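Local coordinates for actin-related protein 8 (Homo sapiens, PDB 4FO0) that binds ATP, shows only low basal ATPase activity, does not polymerize, and is a proposed core component of the INO80 chromatin-remodelling complex, at residues I44-K49 with L174-V179; Y134-E139 with E178-H183. All blocks are in the same frame, centred on the assembly; numbering follows the deposited sequence.

Contact 1 (I44-K49 with L174-V179); sequences IARRHK and LADIEV
Arg46 and Asp176 form a salt bridge between strand 38-47 and helix 170-187. Both elements belong to the actin fold; by comparison with actin, the strand segment probably belongs to subdomain 2 and the helix to subdomain 1. The segment axes approach to 9.9 Å, with an angle of 112° between their directions.

The polar part is a side-on grip of two guanidinium nitrogens on one carboxylate oxygen. NE of Arg46 donates to OD1 of Asp176 at 2.7 Å, with an N-H...O angle of 155°. NE approaches OD1 on its syn side, tilted out of the carboxylate plane. The second bond, from Arg46 NH2 to the same Asp176 OD1, is 3.0 Å long and more bent. OD1 lies almost in the guanidinium plane, but the carboxylate plane is turned 34° from it. The Arg46 chain is extended from CG to NE, which brings NE out to Asp176. With OD1 taking both bonds, negative charge would probably be drawn toward this oxygen.

The apolar part centres on Ile44. Its CD1 meets CG1 of Val179 at 3.8 Å, the two side chains crossing at about a right angle. CG2 of Ile44 rests against Asp176 CG at 3.9 Å. His152 of strand 149-152 also touches both Ile44 and Asp176.

The two parts join at the guanidinium. Ile44 CD1 lies 3.9 Å above one face, away from its centre, while Val179 CG2 comes obliquely to Arg46 NH2 at 3.7 Å.

Contact 2 (Y134-E139 with E178-H183); sequences YLVGEE and EVIWSH
Val179 lays its CG1 methyl over one face of the Tyr134 ring, and Val136 meets the ring of His183. No hydrogen bond crosses between the segments; the fit is one of shape. CG1 of Val179 sits 3.6 Å from the Tyr134 ring centroid and 17° off the normal, a CH-pi contact. The methyl leans toward the hydroxyl end, with Tyr134 CZ nearest at 3.5 Å. An alanine in place of Tyr134 would probably open a gap beside Val179 and leave its CG1 methyl without the aromatic face.

Val136 is the main bump from the strand, and it fills the hollow between Ile180 and His183. Its CG1 touches CD2 of His183 at 3.6 Å and CG2 of Ile180 at 4.0 Å. Its CG2 lies beside CB and CG of the same His183. Its CB lies over one face of the imidazole, 4.0 Å from the centroid, in a second CH-pi contact. The His183 side chain holds CG anti to the backbone N (chi1 175°) and reaches tip to tip toward Val136. Ile180 also touches Ile44 of strand 38-47 and Pro154.

The side chain of Ile180 is about 12 Å from the bound ATP. By comparison with actin, this is probably where the helix of subdomain 1 packs against strand 134-136 of subdomain 2, in the fold of the actin family.

How the contacts relate
From the N terminus, the chain first runs along strand 38-47, which supplies one side of contact 1. It then passes through helices 71-88 and 102-109 before reaching strand 134-136, the first partner in contact 2. Helix 170-187 comes last and closes both loops. Contact 1 closes the longer, with 124 residues between its segments; contact 2 closes one of 38. The two spans overlap, since contact 2 starts later and ends slightly further along the helix. Glu178 and Val179 lie in both. The strands are antiparallel neighbours, with Ala45 O probably hydrogen-bonded to Leu135 N. One helix is thus tied to two adjacent strands of one sheet.

Contact 1 (I44-K49 with L174-V179)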
# COMPACT_ATOMS: atom_id res chain seq x y z
N ILE A 44 -14.28 -5.96 -4.92
CA ILE A 44 -15.36 -6.54 -5.70
C ILE A 44 -16.69 -6.38 -4.97
O ILE A 44 -16.78 -6.54 -3.75
CB ILE A 44 -15.12 -8.04 -6.02
CG1 ILE A 44 -16.32 -8.63 -6.75
CG2 ILE A 44 -14.90 -8.84 -4.76
CD1 ILE A 44 -16.09 -10.01 -7.29
N ALA A 45 -17.72 -6.02 -5.72
CA ALA A 45 -19.07 -5.96 -5.18
C ALA A 45 -19.86 -7.17 -5.68
O ALA A 45 -19.90 -7.45 -6.87
CB ALA A 45 -19.77 -4.67 -5.58
N ARG A 46 -20.49 -7.87 -4.75
CA ARG A 46 -21.25 -9.05 -5.09
C ARG A 46 -22.69 -8.81 -4.73
O ARG A 46 -22.98 -8.33 -3.62
CB ARG A 46 -20.71 -10.26 -4.36
CG ARG A 46 -19.45 -10.83 -4.98
CD ARG A 46 -19.24 -12.24 -4.52
NE ARG A 46 -18.09 -12.88 -5.17
CZ ARG A 46 -18.09 -13.38 -6.40
NH1 ARG A 46 -19.17 -13.29 -7.16
NH2 ARG A 46 -16.99 -13.95 -6.87
N ARG A 47 -23.59 -9.14 -5.65
CA ARG A 47 -25.02 -8.96 -5.43
C ARG A 47 -25.53 -9.92 -4.38
O ARG A 47 -24.90 -10.93 -4.09
CB ARG A 47 -25.82 -9.13 -6.72
CG ARG A 47 -27.26 -8.61 -6.60
CD ARG A 47 -28.04 -8.81 -7.89
NE ARG A 47 -28.38 -7.55 -8.54
CZ ARG A 47 -29.41 -6.78 -8.19
NH1 ARG A 47 -30.21 -7.14 -7.20
NH2 ARG A 47 -29.64 -5.64 -8.84
N HIS A 48 -26.66 -9.57 -3.77
CA HIS A 48 -27.37 -10.51 -2.92
C HIS A 48 -28.12 -11.49 -3.80
O HIS A 48 -28.44 -11.17 -4.95
CB HIS A 48 -28.36 -9.78 -2.03
CG HIS A 48 -27.71 -8.96 -0.97
ND1 HIS A 48 -26.34 -8.89 -0.83
CD2 HIS A 48 -28.23 -8.18 0.00
CE1 HIS A 48 -26.05 -8.10 0.19
NE2 HIS A 48 -27.18 -7.65 0.71
N LYS A 49 -28.39 -12.68 -3.28
CA LYS A 49 -29.17 -13.65 -4.04
C LYS A 49 -30.64 -13.59 -3.60
O LYS A 49 -31.51 -14.18 -4.25
CB LYS A 49 -28.60 -15.06 -3.88
CG LYS A 49 -27.08 -15.12 -3.81
CD LYS A 49 -26.57 -14.61 -2.46
CE LYS A 49 -25.63 -15.63 -1.81
NZ LYS A 49 -24.44 -15.96 -2.66
N LEU A 174 -10.52 -16.62 -2.67
CA LEU A 174 -9.86 -17.06 -3.89
C LEU A 174 -10.76 -16.86 -5.10
O LEU A 174 -10.30 -16.50 -6.18
CB LEU A 174 -9.43 -18.51 -3.76
CG LEU A 174 -8.16 -18.69 -2.92
CD1 LEU A 174 -7.97 -20.14 -2.57
CD2 LEU A 174 -6.97 -18.18 -3.68
N ALA A 175 -12.06 -17.06 -4.93
CA ALA A 175 -12.97 -16.89 -6.04
C ALA A 175 -13.06 -15.41 -6.42
O ALA A 175 -13.16 -15.06 -7.60
CB ALA A 175 -14.33 -17.43 -5.70
N ASP A 176 -13.01 -14.56 -5.40
CA ASP A 176 -13.03 -13.12 -5.59
C ASP A 176 -11.75 -12.64 -6.28
O ASP A 176 -11.80 -11.80 -7.18
CB ASP A 176 -13.24 -12.39 -4.26
CG ASP A 176 -14.65 -12.60 -3.69
OD1 ASP A 176 -15.51 -13.15 -4.42
OD2 ASP A 176 -14.91 -12.21 -2.52
N ILE A 177 -10.60 -13.17 -5.86
CA ILE A 177 -9.35 -12.86 -6.53
C ILE A 177 -9.44 -13.22 -7.99
O ILE A 177 -9.12 -12.40 -8.85
CB ILE A 177 -8.16 -13.64 -5.94
CG1 ILE A 177 -7.98 -13.25 -4.47
CG2 ILE A 177 -6.87 -13.35 -6.72
CD1 ILE A 177 -7.91 -11.80 -4.30
N GLU A 178 -9.90 -14.43 -8.27
CA GLU A 178 -9.96 -14.89 -9.64
C GLU A 178 -10.87 -14.01 -10.48
O GLU A 178 -10.52 -13.61 -11.59
CB GLU A 178 -10.42 -16.34 -9.72
CG GLU A 178 -10.71 -16.76 -11.15
CD GLU A 178 -10.79 -18.26 -11.33
OE1 GLU A 178 -10.85 -18.98 -10.31
OE2 GLU A 178 -10.79 -18.72 -12.50
N VAL A 179 -12.04 -13.70 -9.95
CA VAL A 179 -12.94 -12.81 -10.67
C VAL A 179 -12.29 -11.44 -10.90
O VAL A 179 -12.33 -10.90 -12.01
CB VAL A 179 -14.28 -12.67 -9.95
CG1 VAL A 179 -15.13 -11.59 -10.62
CG2 VAL A 179 -15.01 -14.00 -9.96

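Contact 2 (Y134-E139 with E178-H183)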
# COMPACT_ATOMS: atom_id res chain seq x y z
N TYR A 134 -21.94 -9.23 -10.04
CA TYR A 134 -20.84 -8.56 -9.38
C TYR A 134 -20.30 -7.36 -10.14
O TYR A 134 -20.58 -7.15 -11.33
CB TYR A 134 -19.69 -9.53 -9.12
CG TYR A 134 -19.06 -10.05 -10.39
CD1 TYR A 134 -19.31 -11.34 -10.83
CD2 TYR A 134 -18.23 -9.24 -11.15
CE1 TYR A 134 -18.73 -11.82 -11.98
CE2 TYR A 134 -17.66 -9.71 -12.32
CZ TYR A 134 -17.91 -11.01 -12.73
OH TYR A 134 -17.33 -11.48 -13.89
N LEU A 135 -19.48 -6.58 -9.44
CA LEU A 135 -18.83 -5.43 -10.02
C LEU A 135 -17.41 -5.43 -9.52
O LEU A 135 -17.13 -5.92 -8.43
CB LEU A 135 -19.57 -4.15 -9.62
CG LEU A 135 -20.92 -4.07 -10.34
CD1 LEU A 135 -21.99 -3.52 -9.45
CD2 LEU A 135 -20.77 -3.23 -11.58
N VAL A 136 -16.52 -4.88 -10.33
CA VAL A 136 -15.11 -4.94 -10.00
C VAL A 136 -14.45 -3.58 -10.00
O VAL A 136 -14.81 -2.71 -10.78
CB VAL A 136 -14.37 -5.86 -10.98
CG1 VAL A 136 -12.87 -5.84 -10.71
CG2 VAL A 136 -14.92 -7.25 -10.86
N GLY A 137 -13.48 -3.41 -9.11
CA GLY A 137 -12.64 -2.23 -9.11
C GLY A 137 -13.40 -0.94 -8.86
O GLY A 137 -14.20 -0.84 -7.92
N GLU A 138 -13.14 0.04 -9.70
CA GLU A 138 -13.77 1.34 -9.56
C GLU A 138 -15.31 1.28 -9.66
O GLU A 138 -16.02 2.00 -8.96
CB GLU A 138 -13.22 2.30 -10.60
CG GLU A 138 -13.71 3.71 -10.43
CD GLU A 138 -12.57 4.70 -10.33
OE1 GLU A 138 -12.83 5.91 -10.51
OE2 GLU A 138 -11.42 4.25 -10.08
N GLU A 139 -15.82 0.41 -10.53
CA GLU A 139 -17.26 0.21 -10.59
C GLU A 139 -17.80 -0.29 -9.25
O GLU A 139 -18.90 0.09 -8.84
CB GLU A 139 -17.63 -0.76 -11.70
CG GLU A 139 -17.69 -0.12 -13.07
CD GLU A 139 -18.32 -1.05 -14.10
OE1 GLU A 139 -18.78 -0.54 -15.15
OE2 GLU A 139 -18.35 -2.28 -13.86
N GLU A 178 -9.90 -14.43 -8.27
CA GLU A 178 -9.96 -14.89 -9.64
C GLU A 178 -10.87 -14.01 -10.48
O GLU A 178 -10.52 -13.61 -11.59
CB GLU A 178 -10.42 -16.34 -9.72
CG GLU A 178 -10.71 -16.76 -11.15
CD GLU A 178 -10.79 -18.26 -11.33
OE1 GLU A 178 -10.85 -18.98 -10.31
OE2 GLU A 178 -10.79 -18.72 -12.50
N VAL A 179 -12.04 -13.70 -9.95
CA VAL A 179 -12.94 -12.81 -10.67
C VAL A 179 -12.29 -11.44 -10.90
O VAL A 179 -12.33 -10.90 -12.01
CB VAL A 179 -14.28 -12.67 -9.95
CG1 VAL A 179 -15.13 -11.59 -10.62
CG2 VAL A 179 -15.01 -14.00 -9.96
N ILE A 180 -11.69 -10.86 -9.86
CA ILE A 180 -11.05 -9.57 -10.01
C ILE A 180 -9.89 -9.62 -11.02
O ILE A 180 -9.81 -8.77 -11.92
CB ILE A 180 -10.56 -9.01 -8.67
CG1 ILE A 180 -11.74 -8.78 -7.72
CG2 ILE A 180 -9.80 -7.71 -8.86
CD1 ILE A 180 -11.30 -8.40 -6.30
N TRP A 181 -9.01 -10.60 -10.89
CA TRP A 181 -7.87 -10.70 -11.79
C TRP A 181 -8.29 -11.02 -13.22
O TRP A 181 -7.74 -10.47 -14.16
CB TRP A 181 -6.85 -11.73 -11.30
CG TRP A 181 -6.20 -11.30 -10.04
CD1 TRP A 181 -6.52 -10.20 -9.29
CD2 TRP A 181 -5.12 -11.94 -9.35
NE1 TRP A 181 -5.72 -10.12 -8.19
CE2 TRP A 181 -4.85 -11.18 -8.20
CE3 TRP A 181 -4.36 -13.09 -9.60
CZ2 TRP A 181 -3.85 -11.54 -7.29
CZ3 TRP A 181 -3.37 -13.44 -8.70
CH2 TRP A 181 -3.12 -12.66 -7.56
N SER A 182 -9.26 -11.91 -13.38
CA SER A 182 -9.71 -12.26 -14.72
C SER A 182 -10.36 -11.06 -15.41
O SER A 182 -10.06 -10.77 -16.57
CB SER A 182 -10.66 -13.43 -14.65
OG SER A 182 -10.04 -14.47 -13.92
N HIS A 183 -11.23 -10.36 -14.70
CA HIS A 183 -11.84 -9.15 -15.23
C HIS A 183 -10.80 -8.15 -15.74
O HIS A 183 -10.98 -7.53 -16.78
CB HIS A 183 -12.74 -8.50 -14.16
CG HIS A 183 -13.31 -7.18 -14.57
ND1 HIS A 183 -14.42 -7.07 -15.38
CD2 HIS A 183 -12.93 -5.91 -14.28
CE1 HIS A 183 -14.70 -5.79 -15.57
NE2 HIS A 183 -13.81 -5.07 -14.91